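Local coordinates for protein pectate lyase (Erwinia chrysanthemi, PDB 1RU4) that cleaves the pectate backbone of plant cell walls by beta-elimination, as a pectate lyase built on a parallel beta-helix, at residues I11-P21 with P47-Y58; T59-I70 with F96-V104. One frame throughout, in Å; residues are numbered along the deposited sequence.

Both contacts join successive turns near the N-terminal end of the parallel beta-helix, and their centres lie about 25 Å apart. Contact 1 comes first along the chain and closes before contact 2 opens: it pairs strand 16-19 with strand 50-53 and ends with Pro21 packed against strand 56-59. Contact 2 begins directly where that segment finishes and sets the loop 59-70, which leads to strand 70-72, against the equivalent loop 96-104 of the following turn, which leads to strand 110-112. Strand 56-59 leads from one contact into the other. Contact 1 joins the first coil to the second through strands, contact 2 the second to the third through loops.

Contact 1 of 2, residues I11-P21 with P47-Y58; sequences ISTKRIYYVAP and PGELILLKPGTY
Strands 16-19 and 50-53 run parallel, joined by five backbone hydrogen bonds that alternate across the gap: Leu50 N to Arg15 O, Tyr17 N to Leu50 O, Leu52 N to Tyr17 O, Val19 N to Leu52 O and Lys54 N to Val19 O. The bond from Tyr17 N to Leu50 O measures 2.8 Å.

The polar side-chain contacts gather at the start of the pair. Tyr17 OH donates to Glu49 OE2 at 2.7 Å, reaching it from above the carboxylate plane, while the same oxygen lies at the edge of the ring. The extended Glu49 chain, with chi2 at -180°, carries the acid that far, and Asn46 N binds OE2 as well. On the other oxygen, OE1, Arg15 CB rests at 3.6 Å. One water bridges Lys14 NZ and Pro47 O.

Apolar contacts divide between the two faces. With Ile16, Tyr18, Leu50 and Leu52 on one of them, Ile16 CG2 lies 3.7 Å from Leu52 CB and also sits over one face of the Tyr18 ring, toward its rim. On the other, Val19 splits its branches: CG2 meets Ile51 CG2 at 3.8 Å, whereas CG1, anti to the backbone N (chi1 171°), meets Leu53 CD2 at 3.7 Å. Past the strands, Pro21 CG sits over the face of the Tyr58 ring, 3.8 Å from its centroid, a CH-pi contact. Tyr58 OH donates in the carbonyl plane to Lys54 O, which helps hold the ring against the proline.

Helix 38-44 covers the Tyr17, Val19 and Ile51 face through Ala41 and Ala44, in keeping with a cap on this end of the beta-helix, and strand 82-86 continues the parallel pairing beyond strand 50-53.

Contact 2 of 2, residues T59-I70 with F96-V104; sequences TIPYTQGKGNTI and FSFPDSQWV
Tyr62 is gripped by Pro99 and Phe98 in the tightest part of this contact. Pro99 CD stands almost over the centre of the tyrosine ring, 3.4 Å from its centroid and 12° off the normal, a close CH-pi contact, with the backbone N of Gln64 over the opposite face. Tyr62 then turns its own edge to the face of Phe98 in a T-shaped pair, centroids 5.0 Å apart and planes at 65°. With its CG anti to the backbone N (chi1 154°), the tyrosine reaches across to the other loop.

Phe96 is buried, and two isoleucines of the other loop pack on it. Ile60 CD1 sits over the middle of its face, 3.8 Å from the centroid, while Ile70 CG1 touches the ring edge.

These are equivalent loops of consecutive coils in a parallel beta-helix, one following strand 56-59 and the other following strand 92-95, so the stacking of the strands continues into the loops, largely by side-chain packing and side-chain bonds to backbone carbonyls. Asn68 ties the two together: its ND2 donates to Phe96 O at 2.9 Å and to Pro61 O of its own loop at 3.0 Å, both acceptors close to the amide plane. Its OD1 lies in the plane of the Phe98 ring, at the edge, 3.5 Å from CE1. Ser97 OG gives a further bond, to Ile60 O at 2.9 Å, arriving well above the carbonyl plane.

Toward the loop tips the packing thins. Val104 merely brushes the backbone of the type II turn from Thr63 to Lys66, its CG2 3.9 Å from Lys66 N, and Gln64 and Gly65 are exposed to solvent. Outside the two segments, Arg150 binds the carbonyl oxygens of Phe98 and Pro99.

Contact 1 of 2, residues I11-P21 with P47-Y58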
loop_
_atom_site.group_PDB
_atom_site.type_symbol
_atom_site.label_atom_id
_atom_site.label_comp_id
_atom_site.label_asym_id
_atom_site.label_seq_id
_atom_site.Cartn_x
_atom_site.Cartn_y
_atom_site.Cartn_z
ATOM N N ILE A 11 17.406 -12.889 -0.472
ATOM C CA ILE A 11 18.363 -11.913 -0.985
ATOM C C ILE A 11 19.751 -12.495 -1.269
ATOM O O ILE A 11 20.305 -13.229 -0.452
ATOM C CB ILE A 11 18.492 -10.725 -0.000
ATOM C CG1 ILE A 11 17.166 -9.962 0.067
ATOM C CG2 ILE A 11 19.639 -9.804 -0.407
ATOM C CD1 ILE A 11 17.086 -8.961 1.206
ATOM N N SER A 12 20.292 -12.172 -2.443
ATOM C CA SER A 12 21.653 -12.562 -2.814
ATOM C C SER A 12 22.575 -11.379 -2.543
ATOM O O SER A 12 22.377 -10.296 -3.094
ATOM C CB SER A 12 21.727 -12.937 -4.297
ATOM O OG SER A 12 21.025 -14.136 -4.564
ATOM N N THR A 13 23.584 -11.583 -1.700
ATOM C CA THR A 13 24.487 -10.495 -1.333
ATOM C C THR A 13 25.935 -10.940 -1.131
ATOM O O THR A 13 26.206 -12.098 -0.812
ATOM C CB THR A 13 23.989 -9.772 -0.060
ATOM O OG1 THR A 13 24.820 -8.637 0.208
ATOM C CG2 THR A 13 24.015 -10.711 1.137
ATOM N N LYS A 14 26.857 -9.998 -1.314
ATOM C CA LYS A 14 28.286 -10.265 -1.171
ATOM C C LYS A 14 28.797 -10.020 0.247
ATOM O O LYS A 14 29.915 -10.412 0.584
ATOM C CB LYS A 14 29.086 -9.400 -2.149
ATOM C CG LYS A 14 28.972 -7.901 -1.894
ATOM C CD LYS A 14 29.788 -7.099 -2.898
ATOM C CE LYS A 14 29.640 -5.604 -2.658
ATOM N NZ LYS A 14 30.387 -4.801 -3.667
ATOM N N ARG A 15 27.976 -9.379 1.075
ATOM C CA ARG A 15 28.377 -9.035 2.434
ATOM C C ARG A 15 27.166 -8.834 3.339
ATOM O O ARG A 15 26.231 -8.112 2.992
ATOM C CB ARG A 15 29.232 -7.763 2.410
ATOM C CG ARG A 15 29.564 -7.168 3.773
ATOM C CD ARG A 15 30.529 -8.025 4.563
ATOM N NE ARG A 15 30.902 -7.375 5.816
ATOM C CZ ARG A 15 31.970 -7.691 6.542
ATOM N NH1 ARG A 15 32.788 -8.659 6.145
ATOM N NH2 ARG A 15 32.226 -7.030 7.662
ATOM N N ILE A 16 27.200 -9.474 4.503
ATOM C CA ILE A 16 26.123 -9.373 5.480
ATOM C C ILE A 16 26.587 -8.665 6.748
ATOM O O ILE A 16 27.631 -8.999 7.313
ATOM C CB ILE A 16 25.595 -10.770 5.885
ATOM C CG1 ILE A 16 25.128 -11.542 4.649
ATOM C CG2 ILE A 16 24.461 -10.635 6.903
ATOM C CD1 ILE A 16 24.703 -12.966 4.938
ATOM N N TYR A 17 25.814 -7.672 7.174
ATOM C CA TYR A 17 26.051 -6.994 8.444
ATOM C C TYR A 17 24.955 -7.451 9.399
ATOM O O TYR A 17 23.784 -7.108 9.222
ATOM C CB TYR A 17 25.984 -5.474 8.277
ATOM C CG TYR A 17 27.034 -4.911 7.352
ATOM C CD1 TYR A 17 26.751 -4.676 6.009
ATOM C CD2 TYR A 17 28.318 -4.627 7.817
ATOM C CE1 TYR A 17 27.720 -4.177 5.147
ATOM C CE2 TYR A 17 29.298 -4.129 6.964
ATOM C CZ TYR A 17 28.993 -3.907 5.632
ATOM O OH TYR A 17 29.965 -3.430 4.781
ATOM N N TYR A 18 25.332 -8.259 10.387
ATOM C CA TYR A 18 24.380 -8.770 11.366
ATOM C C TYR A 18 24.040 -7.723 12.419
ATOM O O TYR A 18 24.921 -7.211 13.119
ATOM C CB TYR A 18 24.921 -10.033 12.032
ATOM C CG TYR A 18 24.996 -11.237 11.119
ATOM C CD1 TYR A 18 26.054 -11.397 10.224
ATOM C CD2 TYR A 18 24.026 -12.237 11.180
ATOM C CE1 TYR A 18 26.145 -12.529 9.413
ATOM C CE2 TYR A 18 24.107 -13.369 10.376
ATOM C CZ TYR A 18 25.167 -13.510 9.499
ATOM O OH TYR A 18 25.251 -14.637 8.717
ATOM N N VAL A 19 22.749 -7.420 12.527
ATOM C CA VAL A 19 22.246 -6.397 13.432
ATOM C C VAL A 19 21.171 -6.970 14.356
ATOM O O VAL A 19 20.418 -7.863 13.968
ATOM C CB VAL A 19 21.661 -5.208 12.617
ATOM C CG1 VAL A 19 20.923 -4.224 13.523
ATOM C CG2 VAL A 19 22.778 -4.491 11.875
ATOM N N ALA A 20 21.130 -6.464 15.587
ATOM C CA ALA A 20 20.121 -6.862 16.564
ATOM C C ALA A 20 19.768 -5.643 17.414
ATOM O O ALA A 20 20.510 -4.662 17.431
ATOM C CB ALA A 20 20.650 -7.990 17.444
ATOM N N PRO A 21 18.613 -5.677 18.106
ATOM C CA PRO A 21 18.199 -4.549 18.947
ATOM C C PRO A 21 19.232 -4.169 20.012
ATOM O O PRO A 21 19.399 -2.991 20.329
ATOM C CB PRO A 21 16.906 -5.060 19.581
ATOM C CG PRO A 21 16.339 -5.932 18.510
ATOM C CD PRO A 21 17.557 -6.705 18.059
ATOM N N PRO A 47 26.637 -0.444 -1.696
ATOM C CA PRO A 47 25.759 -1.025 -2.721
ATOM C C PRO A 47 25.938 -2.529 -2.902
ATOM O O PRO A 47 27.064 -3.025 -2.996
ATOM C CB PRO A 47 26.160 -0.258 -3.978
ATOM C CG PRO A 47 26.489 1.090 -3.441
ATOM C CD PRO A 47 27.312 0.759 -2.217
ATOM N N GLY A 48 24.818 -3.248 -2.914
ATOM C CA GLY A 48 24.846 -4.690 -3.085
ATOM C C GLY A 48 24.984 -5.480 -1.797
ATOM O O GLY A 48 24.907 -6.710 -1.810
ATOM N N GLU A 49 25.203 -4.780 -0.688
ATOM C CA GLU A 49 25.363 -5.424 0.611
ATOM C C GLU A 49 24.055 -5.428 1.399
ATOM O O GLU A 49 23.095 -4.750 1.024
ATOM C CB GLU A 49 26.492 -4.757 1.399
ATOM C CG GLU A 49 27.831 -4.818 0.664
ATOM C CD GLU A 49 28.982 -4.177 1.416
ATOM O OE1 GLU A 49 30.144 -4.493 1.080
ATOM O OE2 GLU A 49 28.741 -3.356 2.325
ATOM N N LEU A 50 24.031 -6.183 2.494
ATOM C CA LEU A 50 22.805 -6.394 3.256
ATOM C C LEU A 50 22.915 -6.153 4.756
ATOM O O LEU A 50 23.788 -6.707 5.429
ATOM C CB LEU A 50 22.298 -7.823 3.010
ATOM C CG LEU A 50 21.271 -8.466 3.953
ATOM C CD1 LEU A 50 19.914 -7.786 3.845
ATOM C CD2 LEU A 50 21.145 -9.942 3.620
ATOM N N ILE A 51 22.007 -5.330 5.273
ATOM C CA ILE A 51 21.871 -5.145 6.711
ATOM C C ILE A 51 20.821 -6.171 7.142
ATOM O O ILE A 51 19.626 -6.014 6.865
ATOM C CB ILE A 51 21.390 -3.713 7.064
ATOM C CG1 ILE A 51 22.419 -2.680 6.592
ATOM C CG2 ILE A 51 21.164 -3.586 8.569
ATOM C CD1 ILE A 51 22.031 -1.246 6.885
ATOM N N LEU A 52 21.286 -7.258 7.748
ATOM C CA LEU A 52 20.406 -8.343 8.165
ATOM C C LEU A 52 19.964 -8.161 9.612
ATOM O O LEU A 52 20.775 -8.223 10.541
ATOM C CB LEU A 52 21.105 -9.690 7.986
ATOM C CG LEU A 52 20.234 -10.936 8.146
ATOM C CD1 LEU A 52 19.179 -10.974 7.052
ATOM C CD2 LEU A 52 21.104 -12.182 8.091
ATOM N N LEU A 53 18.667 -7.934 9.786
ATOM C CA LEU A 53 18.086 -7.666 11.093
ATOM C C LEU A 53 17.564 -8.914 11.794
ATOM O O LEU A 53 16.795 -9.685 11.221
ATOM C CB LEU A 53 16.931 -6.671 10.939
ATOM C CG LEU A 53 17.243 -5.356 10.216
ATOM C CD1 LEU A 53 15.952 -4.656 9.825
ATOM C CD2 LEU A 53 18.095 -4.461 11.100
ATOM N N LYS A 54 17.980 -9.109 13.039
ATOM C CA LYS A 54 17.424 -10.183 13.852
ATOM C C LYS A 54 15.956 -9.826 14.079
ATOM O O LYS A 54 15.637 -8.671 14.373
ATOM C CB LYS A 54 18.148 -10.257 15.198
ATOM C CG LYS A 54 17.633 -11.339 16.131
ATOM C CD LYS A 54 18.274 -11.224 17.501
ATOM C CE LYS A 54 17.682 -12.224 18.480
ATOM N NZ LYS A 54 18.244 -12.047 19.846
ATOM N N PRO A 55 15.040 -10.791 13.893
ATOM C CA PRO A 55 13.618 -10.493 14.105
ATOM C C PRO A 55 13.381 -9.964 15.521
ATOM O O PRO A 55 13.945 -10.480 16.487
ATOM C CB PRO A 55 12.952 -11.850 13.890
ATOM C CG PRO A 55 13.832 -12.486 12.852
ATOM C CD PRO A 55 15.217 -12.158 13.368
ATOM N N GLY A 56 12.580 -8.908 15.624
ATOM C CA GLY A 56 12.301 -8.303 16.914
ATOM C C GLY A 56 11.872 -6.856 16.774
ATOM O O GLY A 56 11.495 -6.417 15.684
ATOM N N THR A 57 11.933 -6.120 17.881
ATOM C CA THR A 57 11.551 -4.712 17.902
ATOM C C THR A 57 12.764 -3.819 18.137
ATOM O O THR A 57 13.552 -4.041 19.063
ATOM C CB THR A 57 10.493 -4.429 18.996
ATOM O OG1 THR A 57 9.320 -5.212 18.735
ATOM C CG2 THR A 57 10.107 -2.952 19.009
ATOM N N TYR A 58 12.909 -2.826 17.264
ATOM C CA TYR A 58 13.977 -1.839 17.335
ATOM C C TYR A 58 13.342 -0.527 17.791
ATOM O O TYR A 58 12.597 0.107 17.044
ATOM C CB TYR A 58 14.629 -1.693 15.958
ATOM C CG TYR A 58 15.329 -2.960 15.509
ATOM C CD1 TYR A 58 14.603 -4.064 15.061
ATOM C CD2 TYR A 58 16.716 -3.073 15.593
ATOM C CE1 TYR A 58 15.242 -5.256 14.716
ATOM C CE2 TYR A 58 17.365 -4.256 15.250
ATOM C CZ TYR A 58 16.622 -5.344 14.816
ATOM O OH TYR A 58 17.262 -6.524 14.513
HETATM O O HOH W 1 29.633 -2.051 -3.329
HETATM O O HOH W 2 25.991 -8.350 -3.839
#

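Contact 2 of 2, residues T59-I70 with F96-V104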
loop_
_atom_site.group_PDB
_atom_site.type_symbol
_atom_site.label_atom_id
_atom_site.label_comp_id
_atom_site.label_asym_id
_atom_site.label_seq_id
_atom_site.Cartn_x
_atom_site.Cartn_y
_atom_site.Cartn_z
ATOM N N THR A 59 13.605 -0.156 19.041
ATOM C CA THR A 59 12.962 1.008 19.643
ATOM C C THR A 59 13.790 2.290 19.586
ATOM O O THR A 59 14.895 2.355 20.125
ATOM C CB THR A 59 12.573 0.715 21.109
ATOM O OG1 THR A 59 11.763 -0.466 21.158
ATOM C CG2 THR A 59 11.796 1.880 21.715
ATOM N N ILE A 60 13.250 3.301 18.911
ATOM C CA ILE A 60 13.882 4.617 18.848
ATOM C C ILE A 60 13.245 5.475 19.941
ATOM O O ILE A 60 12.029 5.667 19.953
ATOM C CB ILE A 60 13.667 5.307 17.470
ATOM C CG1 ILE A 60 14.236 4.452 16.330
ATOM C CG2 ILE A 60 14.335 6.676 17.455
ATOM C CD1 ILE A 60 13.306 3.351 15.845
ATOM N N PRO A 61 14.056 5.985 20.885
ATOM C CA PRO A 61 13.555 6.819 21.982
ATOM C C PRO A 61 12.789 8.057 21.526
ATOM O O PRO A 61 13.129 8.681 20.517
ATOM C CB PRO A 61 14.834 7.210 22.724
ATOM C CG PRO A 61 15.726 6.037 22.494
ATOM C CD PRO A 61 15.506 5.760 21.026
ATOM N N TYR A 62 11.754 8.397 22.285
ATOM C CA TYR A 62 10.943 9.580 22.030
ATOM C C TYR A 62 11.286 10.676 23.035
ATOM O O TYR A 62 11.514 10.401 24.214
ATOM C CB TYR A 62 9.453 9.223 22.131
ATOM C CG TYR A 62 8.543 10.376 22.508
ATOM C CD1 TYR A 62 8.096 11.281 21.549
ATOM C CD2 TYR A 62 8.129 10.558 23.829
ATOM C CE1 TYR A 62 7.258 12.341 21.894
ATOM C CE2 TYR A 62 7.295 11.612 24.183
ATOM C CZ TYR A 62 6.861 12.498 23.210
ATOM O OH TYR A 62 6.018 13.531 23.555
ATOM N N THR A 63 11.334 11.913 22.547
ATOM C CA THR A 63 11.543 13.088 23.388
ATOM C C THR A 63 10.510 14.124 22.956
ATOM O O THR A 63 10.442 14.483 21.780
ATOM C CB THR A 63 12.959 13.677 23.215
ATOM O OG1 THR A 63 13.938 12.685 23.550
ATOM C CG2 THR A 63 13.147 14.886 24.126
ATOM N N GLN A 64 9.702 14.586 23.907
ATOM C CA GLN A 64 8.616 15.527 23.626
ATOM C C GLN A 64 9.076 16.744 22.825
ATOM O O GLN A 64 10.064 17.395 23.172
ATOM C CB GLN A 64 7.956 15.970 24.941
ATOM C CG GLN A 64 6.510 16.466 24.816
ATOM C CD GLN A 64 6.388 17.845 24.193
ATOM O OE1 GLN A 64 5.527 18.080 23.343
ATOM N NE2 GLN A 64 7.243 18.768 24.621
ATOM N N GLY A 65 8.361 17.022 21.736
ATOM C CA GLY A 65 8.654 18.181 20.910
ATOM C C GLY A 65 9.849 18.059 19.981
ATOM O O GLY A 65 10.272 19.050 19.389
ATOM N N LYS A 66 10.398 16.854 19.844
ATOM C CA LYS A 66 11.559 16.636 18.984
ATOM C C LYS A 66 11.365 15.445 18.051
ATOM O O LYS A 66 10.785 14.431 18.442
ATOM C CB LYS A 66 12.817 16.418 19.830
ATOM C CG LYS A 66 13.179 17.594 20.720
ATOM C CD LYS A 66 14.454 17.330 21.500
ATOM C CE LYS A 66 14.778 18.489 22.430
ATOM N NZ LYS A 66 16.023 18.243 23.210
ATOM N N GLY A 67 11.844 15.582 16.817
ATOM C CA GLY A 67 11.767 14.488 15.862
ATOM C C GLY A 67 12.840 13.445 16.122
ATOM O O GLY A 67 13.885 13.759 16.696
ATOM N N ASN A 68 12.590 12.203 15.711
ATOM C CA ASN A 68 13.560 11.121 15.904
ATOM C C ASN A 68 13.723 10.256 14.648
ATOM O O ASN A 68 14.115 9.087 14.718
ATOM C CB ASN A 68 13.181 10.268 17.124
ATOM C CG ASN A 68 11.811 9.622 16.993
ATOM O OD1 ASN A 68 11.109 9.817 16.004
ATOM N ND2 ASN A 68 11.433 8.839 17.998
ATOM N N THR A 69 13.474 10.887 13.505
ATOM C CA THR A 69 13.561 10.289 12.172
ATOM C C THR A 69 14.904 9.625 11.865
ATOM O O THR A 69 15.954 10.109 12.284
ATOM C CB THR A 69 13.342 11.390 11.106
ATOM O OG1 THR A 69 12.092 12.046 11.347
ATOM C CG2 THR A 69 13.353 10.815 9.690
ATOM N N ILE A 70 14.854 8.507 11.145
ATOM C CA ILE A 70 16.063 7.883 10.614
ATOM C C ILE A 70 16.096 8.227 9.126
ATOM O O ILE A 70 15.154 7.920 8.390
ATOM C CB ILE A 70 16.060 6.346 10.778
ATOM C CG1 ILE A 70 16.041 5.972 12.261
ATOM C CG2 ILE A 70 17.299 5.746 10.102
ATOM C CD1 ILE A 70 15.968 4.473 12.514
ATOM N N PHE A 96 8.966 4.070 16.775
ATOM C CA PHE A 96 9.439 5.428 17.034
ATOM C C PHE A 96 8.879 6.079 18.299
ATOM O O PHE A 96 9.121 7.258 18.568
ATOM C CB PHE A 96 9.258 6.298 15.789
ATOM C CG PHE A 96 10.213 5.947 14.679
ATOM C CD1 PHE A 96 9.948 4.880 13.821
ATOM C CD2 PHE A 96 11.405 6.653 14.523
ATOM C CE1 PHE A 96 10.858 4.519 12.828
ATOM C CE2 PHE A 96 12.320 6.299 13.534
ATOM C CZ PHE A 96 12.047 5.230 12.686
ATOM N N SER A 97 8.109 5.298 19.053
ATOM C CA SER A 97 7.700 5.633 20.419
ATOM C C SER A 97 6.837 6.864 20.713
ATOM O O SER A 97 6.717 7.258 21.876
ATOM C CB SER A 97 8.943 5.681 21.315
ATOM O OG SER A 97 9.711 4.495 21.193
ATOM N N PHE A 98 6.221 7.464 19.701
ATOM C CA PHE A 98 5.391 8.639 19.955
ATOM C C PHE A 98 4.089 8.325 20.682
ATOM O O PHE A 98 3.408 7.351 20.357
ATOM C CB PHE A 98 5.052 9.364 18.649
ATOM C CG PHE A 98 6.030 10.436 18.285
ATOM C CD1 PHE A 98 7.264 10.112 17.737
ATOM C CD2 PHE A 98 5.723 11.777 18.509
ATOM C CE1 PHE A 98 8.186 11.107 17.419
ATOM C CE2 PHE A 98 6.637 12.780 18.194
ATOM C CZ PHE A 98 7.871 12.443 17.648
ATOM N N PRO A 99 3.758 9.106 21.728
ATOM C CA PRO A 99 2.510 8.871 22.456
ATOM C C PRO A 99 1.371 9.147 21.475
ATOM O O PRO A 99 1.564 9.842 20.471
ATOM C CB PRO A 99 2.554 9.933 23.554
ATOM C CG PRO A 99 4.011 10.064 23.832
ATOM C CD PRO A 99 4.591 10.096 22.430
ATOM N N ASP A 100 0.190 8.616 21.764
ATOM C CA ASP A 100 -0.950 8.751 20.860
ATOM C C ASP A 100 -1.347 10.190 20.525
ATOM O O ASP A 100 -1.737 10.481 19.395
ATOM C CB ASP A 100 -2.156 7.988 21.419
ATOM C CG ASP A 100 -1.928 6.484 21.475
ATOM O OD1 ASP A 100 -2.794 5.777 22.030
ATOM O OD2 ASP A 100 -0.893 6.005 20.964
ATOM N N SER A 101 -1.219 11.088 21.496
ATOM C CA SER A 101 -1.629 12.480 21.315
ATOM C C SER A 101 -0.553 13.385 20.716
ATOM O O SER A 101 -0.842 14.511 20.306
ATOM C CB SER A 101 -2.084 13.060 22.657
ATOM O OG SER A 101 -1.021 13.044 23.596
ATOM N N GLN A 102 0.680 12.891 20.663
ATOM C CA GLN A 102 1.809 13.695 20.204
ATOM C C GLN A 102 2.176 13.479 18.742
ATOM O O GLN A 102 2.000 12.392 18.198
ATOM C CB GLN A 102 3.034 13.419 21.077
ATOM C CG GLN A 102 2.851 13.754 22.550
ATOM C CD GLN A 102 2.721 15.244 22.806
ATOM O OE1 GLN A 102 3.500 16.045 22.291
ATOM N NE2 GLN A 102 1.735 15.621 23.611
ATOM N N TRP A 103 2.707 14.530 18.123
ATOM C CA TRP A 103 3.195 14.478 16.749
ATOM C C TRP A 103 4.149 15.647 16.517
ATOM O O TRP A 103 4.075 16.670 17.208
ATOM C CB TRP A 103 2.033 14.531 15.746
ATOM C CG TRP A 103 1.239 15.804 15.808
ATOM C CD1 TRP A 103 0.222 16.095 16.673
ATOM C CD2 TRP A 103 1.424 16.971 14.999
ATOM N NE1 TRP A 103 -0.234 17.371 16.456
ATOM C CE2 TRP A 103 0.485 17.933 15.436
ATOM C CE3 TRP A 103 2.290 17.297 13.949
ATOM C CZ2 TRP A 103 0.392 19.204 14.858
ATOM C CZ3 TRP A 103 2.197 18.563 13.374
ATOM C CH2 TRP A 103 1.252 19.499 13.832
ATOM N N VAL A 104 5.067 15.469 15.570
ATOM C CA VAL A 104 6.043 16.494 15.215
ATOM C C VAL A 104 6.101 16.641 13.696
ATOM O O VAL A 104 6.274 15.658 12.968
ATOM C CB VAL A 104 7.464 16.150 15.755
ATOM C CG1 VAL A 104 8.512 17.084 15.145
ATOM C CG2 VAL A 104 7.498 16.265 17.275
#